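Local coordinates for single domain haemoglobin (Campylobacter jejuni, PDB 2WY4), which binds haem and, as a bacterial globin, probably carries or reacts with oxygen at the iron and may convert nitric oxide, at residues Ile8-Val13 with Asn66-Glu71; Asn72-Val77 with Ala127-Asp132. All blocks are in the same frame, centred on the assembly; numbering follows the deposited sequence. Where two conformers were deposited one is given.

Interaction 1. Residues Ile8-Val13 with Asn66-Glu71; sequences IIKDCV and NIENLE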
loop_
_atom_site.group_PDB
_atom_site.type_symbol
_atom_site.label_atom_id
_atom_site.label_comp_id
_atom_site.label_asym_id
_atom_site.label_seq_id
_atom_site.Cartn_x
_atom_site.Cartn_y
_atom_site.Cartn_z
ATOM N N ILE A 8 16.106 5.792 -3.012
ATOM C CA ILE A 8 15.098 5.808 -4.052
ATOM C C ILE A 8 13.716 5.891 -3.416
ATOM O O ILE A 8 12.877 6.679 -3.857
ATOM C CB ILE A 8 15.202 4.557 -4.923
ATOM C CG1 ILE A 8 16.343 4.740 -5.912
ATOM C CG2 ILE A 8 13.920 4.341 -5.724
ATOM C CD1 ILE A 8 16.723 3.440 -6.716
ATOM N N ILE A 9 13.458 5.080 -2.392
ATOM C CA ILE A 9 12.160 5.154 -1.734
ATOM C C ILE A 9 11.934 6.542 -1.144
ATOM O O ILE A 9 10.860 7.111 -1.325
ATOM C CB ILE A 9 12.003 4.020 -0.696
ATOM C CG1 ILE A 9 12.003 2.649 -1.382
ATOM C CG2 ILE A 9 10.724 4.212 0.151
ATOM C CD1 ILE A 9 11.014 2.465 -2.467
ATOM N N LYS A 10 12.923 7.117 -0.468
ATOM C CA LYS A 10 12.777 8.491 0.053
ATOM C C LYS A 10 12.518 9.488 -1.068
ATOM O O LYS A 10 11.713 10.418 -0.898
ATOM C CB LYS A 10 14.017 8.920 0.843
ATOM C CG LYS A 10 14.309 8.079 2.057
ATOM C CD LYS A 10 13.142 7.996 3.001
ATOM C CE LYS A 10 13.565 7.388 4.333
ATOM N NZ LYS A 10 12.399 7.165 5.212
ATOM N N ASP A 11 13.174 9.328 -2.208
ATOM C CA ASP A 11 13.025 10.228 -3.337
ATOM C C ASP A 11 11.598 10.206 -3.843
ATOM O O ASP A 11 11.133 11.143 -4.463
ATOM C CB ASP A 11 13.938 9.807 -4.508
ATOM C CG ASP A 11 15.418 10.045 -4.262
ATOM O OD1 ASP A 11 15.825 10.774 -3.341
ATOM O OD2 ASP A 11 16.247 9.523 -5.022
ATOM N N CYS A 12 10.912 9.108 -3.596
ATOM C CA CYS A 12 9.538 8.953 -4.047
ATOM C C CYS A 12 8.522 9.597 -3.122
ATOM O O CYS A 12 7.372 9.785 -3.531
ATOM C CB CYS A 12 9.204 7.478 -4.274
ATOM S SG CYS A 12 10.055 6.799 -5.730
ATOM N N VAL A 13 8.919 9.946 -1.892
ATOM C CA VAL A 13 8.003 10.655 -0.989
ATOM C C VAL A 13 7.346 11.897 -1.648
ATOM O O VAL A 13 6.133 12.016 -1.679
ATOM C CB VAL A 13 8.639 10.950 0.368
ATOM C CG1 VAL A 13 7.749 11.896 1.187
ATOM C CG2 VAL A 13 8.842 9.672 1.131
ATOM N N ASN A 66 9.266 5.744 6.642
ATOM C CA ASN A 66 9.835 4.899 7.679
ATOM C C ASN A 66 10.448 3.620 7.145
ATOM O O ASN A 66 10.627 2.640 7.879
ATOM C CB ASN A 66 8.759 4.575 8.725
ATOM C CG ASN A 66 8.280 5.810 9.464
ATOM O OD1 ASN A 66 7.153 6.294 9.247
ATOM N ND2 ASN A 66 9.153 6.341 10.310
ATOM N N ILE A 67 10.806 3.641 5.868
ATOM C CA ILE A 67 11.239 2.376 5.251
ATOM C C ILE A 67 12.486 1.720 5.897
ATOM O O ILE A 67 12.620 0.503 5.887
ATOM C CB ILE A 67 11.433 2.545 3.756
ATOM C CG1 ILE A 67 11.514 1.161 3.072
ATOM C CG2 ILE A 67 12.674 3.374 3.490
ATOM C CD1 ILE A 67 10.286 0.311 3.286
ATOM N N GLU A 68 13.358 2.521 6.501
ATOM C CA GLU A 68 14.545 1.992 7.192
ATOM C C GLU A 68 14.198 1.363 8.536
ATOM O O GLU A 68 14.974 0.583 9.079
ATOM C CB GLU A 68 15.552 3.113 7.434
ATOM C CG GLU A 68 16.194 3.626 6.166
ATOM C CD GLU A 68 17.115 4.803 6.429
ATOM O OE1 GLU A 68 16.624 5.951 6.437
ATOM O OE2 GLU A 68 18.326 4.588 6.658
ATOM N N ASN A 69 13.051 1.730 9.105
ATOM C CA ASN A 69 12.637 1.175 10.388
ATOM C C ASN A 69 11.125 1.242 10.516
ATOM O O ASN A 69 10.582 2.242 11.023
ATOM C CB ASN A 69 13.312 1.943 11.526
ATOM C CG ASN A 69 12.995 1.380 12.893
ATOM O OD1 ASN A 69 13.365 1.977 13.935
ATOM N ND2 ASN A 69 12.319 0.233 12.921
ATOM N N LEU A 70 10.456 0.186 10.056
ATOM C CA LEU A 70 9.000 0.176 10.024
ATOM C C LEU A 70 8.373 0.201 11.415
ATOM O O LEU A 70 7.191 0.511 11.538
ATOM C CB LEU A 70 8.474 -0.989 9.182
ATOM C CG LEU A 70 8.843 -0.956 7.697
ATOM C CD1 LEU A 70 8.317 -2.220 7.013
ATOM C CD2 LEU A 70 8.317 0.289 7.001
ATOM N N GLU A 71 9.151 -0.087 12.460
ATOM C CA GLU A 71 8.634 0.009 13.818
ATOM C C GLU A 71 8.149 1.407 14.118
ATOM O O GLU A 71 7.340 1.571 15.002
ATOM C CB GLU A 71 9.704 -0.346 14.852
ATOM C CG GLU A 71 10.009 -1.816 14.914
ATOM C CD GLU A 71 8.811 -2.624 15.357
ATOM O OE1 GLU A 71 7.924 -2.071 16.063
ATOM O OE2 GLU A 71 8.741 -3.819 14.998
HETATM O O HOH W 1 13.432 5.428 6.862
#

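Interaction 2. Residues Asn72-Val77 with Ala127-Asp132; sequences NMRSFV and AKFYID. With HEM (protoporphyrin IX containing Fe), chain B.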
loop_
_atom_site.group_PDB
_atom_site.type_symbol
_atom_site.label_atom_id
_atom_site.label_comp_id
_atom_site.label_asym_id
_atom_site.label_seq_id
_atom_site.Cartn_x
_atom_site.Cartn_y
_atom_site.Cartn_z
ATOM N N ASN A 72 8.709 2.418 13.438
ATOM C CA ASN A 72 8.311 3.815 13.665
ATOM C C ASN A 72 7.008 4.164 13.040
ATOM O O ASN A 72 6.624 5.332 13.051
ATOM C CB ASN A 72 9.370 4.796 13.202
ATOM C CG ASN A 72 10.557 4.817 14.123
ATOM O OD1 ASN A 72 10.445 4.391 15.282
ATOM N ND2 ASN A 72 11.717 5.282 13.616
ATOM N N MET A 73 6.301 3.173 12.487
ATOM C CA MET A 73 4.918 3.394 12.089
ATOM C C MET A 73 3.989 2.413 12.777
ATOM O O MET A 73 2.833 2.292 12.391
ATOM C CB MET A 73 4.697 3.388 10.587
ATOM C CG MET A 73 4.894 2.060 9.932
ATOM S SD MET A 73 4.587 2.198 8.153
ATOM C CE MET A 73 4.656 0.521 7.605
ATOM N N ARG A 74 4.464 1.776 13.848
ATOM C CA ARG A 74 3.652 0.785 14.537
ATOM C C ARG A 74 2.301 1.342 15.036
ATOM O O ARG A 74 1.239 0.709 14.880
ATOM C CB ARG A 74 4.424 0.135 15.680
ATOM C CG ARG A 74 3.623 -0.944 16.418
ATOM C CD ARG A 74 4.442 -1.730 17.406
ATOM N NE ARG A 74 5.246 -2.701 16.689
ATOM C CZ ARG A 74 4.802 -3.882 16.280
ATOM N NH1 ARG A 74 3.550 -4.253 16.522
ATOM N NH2 ARG A 74 5.620 -4.675 15.615
ATOM N N SER A 75 2.334 2.486 15.718
ATOM C CA SER A 75 1.066 3.015 16.245
ATOM C C SER A 75 0.074 3.340 15.117
ATOM O O SER A 75 -1.128 3.300 15.329
ATOM C CB SER A 75 1.245 4.235 17.153
ATOM O OG SER A 75 1.753 5.329 16.424
ATOM N N PHE A 76 0.573 3.579 13.905
ATOM C CA PHE A 76 -0.291 3.847 12.763
ATOM C C PHE A 76 -0.873 2.523 12.245
ATOM O O PHE A 76 -2.069 2.348 12.078
ATOM C CB PHE A 76 0.479 4.549 11.626
ATOM C CG PHE A 76 -0.325 4.710 10.368
ATOM C CD1 PHE A 76 -1.333 5.621 10.308
ATOM C CD2 PHE A 76 -0.083 3.910 9.259
ATOM C CE1 PHE A 76 -2.095 5.750 9.192
ATOM C CE2 PHE A 76 -0.840 4.068 8.125
ATOM C CZ PHE A 76 -1.854 4.973 8.094
ATOM N N VAL A 77 0.010 1.577 11.998
ATOM C CA VAL A 77 -0.407 0.325 11.401
ATOM C C VAL A 77 -1.342 -0.460 12.303
ATOM O O VAL A 77 -2.285 -1.094 11.827
ATOM C CB VAL A 77 0.807 -0.516 10.991
ATOM C CG1 VAL A 77 0.401 -1.931 10.559
ATOM C CG2 VAL A 77 1.543 0.168 9.872
ATOM N N ALA A 127 4.389 -5.110 3.502
ATOM C CA ALA A 127 3.368 -6.118 3.612
ATOM C C ALA A 127 3.622 -7.025 4.794
ATOM O O ALA A 127 2.695 -7.356 5.510
ATOM C CB ALA A 127 3.254 -6.921 2.339
ATOM N N LYS A 128 4.865 -7.460 4.970
ATOM C CA LYS A 128 5.189 -8.333 6.079
ATOM C C LYS A 128 4.871 -7.669 7.417
ATOM O O LYS A 128 4.377 -8.313 8.338
ATOM C CB LYS A 128 6.666 -8.731 6.025
ATOM C CG LYS A 128 7.124 -9.495 7.264
ATOM C CD LYS A 128 8.581 -9.909 7.114
ATOM C CE LYS A 128 8.962 -11.037 8.048
ATOM N NZ LYS A 128 8.571 -10.799 9.434
ATOM N N PHE A 129 5.187 -6.379 7.533
ATOM C CA PHE A 129 4.883 -5.650 8.764
ATOM C C PHE A 129 3.381 -5.647 9.081
ATOM O O PHE A 129 2.990 -5.903 10.235
ATOM C CB PHE A 129 5.422 -4.228 8.648
ATOM C CG PHE A 129 5.450 -3.469 9.939
ATOM C CD1 PHE A 129 6.365 -3.755 10.916
ATOM C CD2 PHE A 129 4.530 -2.465 10.168
ATOM C CE1 PHE A 129 6.400 -3.039 12.095
ATOM C CE2 PHE A 129 4.526 -1.764 11.364
ATOM C CZ PHE A 129 5.454 -2.053 12.324
ATOM N N TYR A 130 2.548 -5.386 8.078
ATOM C CA TYR A 130 1.100 -5.414 8.268
ATOM C C TYR A 130 0.610 -6.832 8.575
ATOM O O TYR A 130 -0.156 -7.061 9.532
ATOM C CB TYR A 130 0.375 -4.920 7.022
ATOM C CG TYR A 130 0.202 -3.422 6.910
ATOM C CD1 TYR A 130 1.265 -2.610 6.606
ATOM C CD2 TYR A 130 -1.053 -2.835 7.101
ATOM C CE1 TYR A 130 1.114 -1.248 6.493
ATOM C CE2 TYR A 130 -1.204 -1.481 7.012
ATOM C CZ TYR A 130 -0.138 -0.673 6.710
ATOM O OH TYR A 130 -0.365 0.684 6.654
ATOM N N ILE A 131 1.072 -7.801 7.779
ATOM C CA ILE A 131 0.660 -9.201 7.958
ATOM C C ILE A 131 0.937 -9.695 9.370
ATOM O O ILE A 131 0.092 -10.355 9.987
ATOM C CB ILE A 131 1.385 -10.106 6.930
ATOM C CG1 ILE A 131 0.847 -9.868 5.509
ATOM C CG2 ILE A 131 1.207 -11.586 7.265
ATOM C CD1 ILE A 131 1.759 -10.416 4.399
ATOM N N ASP A 132 2.120 -9.390 9.878
ATOM C CA ASP A 132 2.506 -9.908 11.198
ATOM C C ASP A 132 1.649 -9.331 12.314
ATOM O O ASP A 132 1.256 -10.041 13.258
ATOM C CB ASP A 132 3.996 -9.680 11.505
ATOM C CG ASP A 132 4.937 -10.559 10.654
ATOM O OD1 ASP A 132 4.479 -11.512 9.976
ATOM O OD2 ASP A 132 6.157 -10.325 10.572
HETATM C CHA HEM B . -8.503 0.090 4.435
HETATM C CHB HEM B . -3.754 0.662 3.934
HETATM C CHC HEM B . -3.443 -3.805 2.152
HETATM C CHD HEM B . -8.287 -4.103 2.060
HETATM C C1A HEM B . -7.264 0.601 4.536
HETATM C C2A HEM B . -6.900 1.872 5.087
HETATM C C3A HEM B . -5.575 2.058 4.940
HETATM C C4A HEM B . -5.083 0.870 4.268
HETATM C CMA HEM B . -4.758 3.271 5.408
HETATM C CAA HEM B . -7.897 2.850 5.755
HETATM C CBA HEM B . -8.509 2.254 7.024
HETATM C CGA HEM B . -7.858 2.585 8.328
HETATM O O1A HEM B . -7.043 3.542 8.394
HETATM O O2A HEM B . -8.223 1.898 9.348
HETATM C C1B HEM B . -3.265 -0.490 3.377
HETATM C C2B HEM B . -1.898 -0.748 3.098
HETATM C C3B HEM B . -1.811 -1.995 2.606
HETATM C C4B HEM B . -3.118 -2.550 2.563
HETATM C CMB HEM B . -0.771 0.265 3.255
HETATM C CAB HEM B . -0.587 -2.765 2.094
HETATM C CBB HEM B . 0.562 -2.764 2.745
HETATM C C1C HEM B . -4.707 -4.327 2.008
HETATM C C2C HEM B . -5.094 -5.618 1.560
HETATM C C3C HEM B . -6.409 -5.658 1.527
HETATM C C4C HEM B . -6.939 -4.378 1.923
HETATM C CMC HEM B . -4.113 -6.761 1.252
HETATM C CAC HEM B . -7.252 -6.850 1.108
HETATM C CBC HEM B . -8.086 -6.725 0.067
HETATM C C1D HEM B . -8.762 -2.981 2.711
HETATM C C2D HEM B . -10.142 -2.733 2.880
HETATM C C3D HEM B . -10.257 -1.448 3.618
HETATM C C4D HEM B . -8.906 -1.049 3.835
HETATM C CMD HEM B . -11.278 -3.619 2.415
HETATM C CAD HEM B . -11.512 -0.699 4.032
HETATM C CBD HEM B . -11.690 0.493 3.097
HETATM C CGD HEM B . -13.040 1.139 3.178
HETATM O O1D HEM B . -13.605 1.406 2.111
HETATM O O2D HEM B . -13.498 1.393 4.324
HETATM N NA HEM B . -6.140 -0.010 4.024
HETATM N NB HEM B . -3.994 -1.608 3.059
HETATM N NC HEM B . -5.856 -3.582 2.229
HETATM N ND HEM B . -8.030 -1.962 3.275
HETATM FE FE HEM B . -6.007 -1.790 3.165
#

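Interaction 1. Residues Ile8-Val13 with Asn66-Glu71
Lys10 reaches from the first helix, 4-34, along the turn that follows helix 51-65. Its chain bends at chi2 (-55°) and then runs straight, so that although CB does not face the turn the ammonium group ends beside it. There NZ is hydrogen-bonded to Ala64 O near the C-terminal end of helix 51-65. A second bond runs to a water, 2.6 Å from Lys10 NZ, which also accepts the backbone N-H of Glu68 at 2.9 Å from Glu68 N and donates to Glu68 OE1. Lys10 NZ and Glu68 OE1 stay 4.6 Å apart, too far for a salt bridge, and the water links them. Beneath this polar layer Ile67 and Ile9 point toward each other and cross at about a right angle, meeting branch to branch with Ile9 CG2 4.0 Å from Ile67 CG2. The end of Lys10 crosses Ile67 obliquely, NZ and CE each 4.2 Å from Ile67 CG2. The type I turn Asn66-Asn69, closed by Asn69 N to Asn66 O at 2.9 Å, presents Ile67 and the N-H of Glu68 to the helix. With no direct hydrogen bond between them, the two segments are joined by apolar packing and a water bridge, probably strengthened by the opposite charges of Lys10 and Glu68.

Interaction 2. Residues Asn72-Val77 with Ala127-Asp132
Met73 O is gripped by two backbone N-H groups at the start of helix 74-86, by Val77 N at 2.9 Å from Met73 O and more weakly by Phe76 N. This first turn presents Met73 and Val77 to helix 113-139, where two aromatic side chains receive them. The Tyr130 ring lies between protein and haem: Val77 CG1 sits almost centrally over one face, 3.8 Å from the ring centroid and 7° off the normal, a CH-pi contact, while the haem vinyl carbon CBB lies over the opposite face, shifted to the rim. Val77 CG1 is anti to the backbone N (chi1 171°), and this sends the other methyl, CG2, to Tyr130 CZ at 3.7 Å and to the edge of Phe129, near its ring plane. Met73 stretches out beyond CG, and its tip, CE, comes to 3.9 Å from Phe129 CD2 and also meets Tyr130 CE1. On the outer side Arg74 crosses Phe129 obliquely, with its guanidinium inclined 64° to the ring and CZ of Phe129 over one guanidinium face; its NE is held in a salt bridge by Glu71. At the other end the Tyr130 hydroxyl points between Phe76 CE2, 3.7 Å from Tyr130 OH, and the haem methyl CMB, 3.4 Å from Tyr130 OH. No hydrogen bond joins the two segments. Such apolar packing of the helix bearing the axial histidine, His84, against the C-terminal helix is the F-H contact of the globin fold, bordering the proximal haem pocket.

In the fold
The two contacts follow one another along the chain: residues 66-77 lead from the end of helix 51-65 into helix 74-86, first meeting the N-terminal helix and then the C-terminal one. Their centres are about 13 Å apart, yet they touch, with Leu70 O only 3.2 Å from Phe129 CZ and the side chain of Asn66 packed on Asn72 and Met73. Interaction 1 lies at the surface, the Ile67 side chain about 10 Å from the haem. Interaction 2 touches the haem through Tyr130, whose side chain is also about 4 Å from that of the iron ligand His84 and about 8 Å from the bound cyanide.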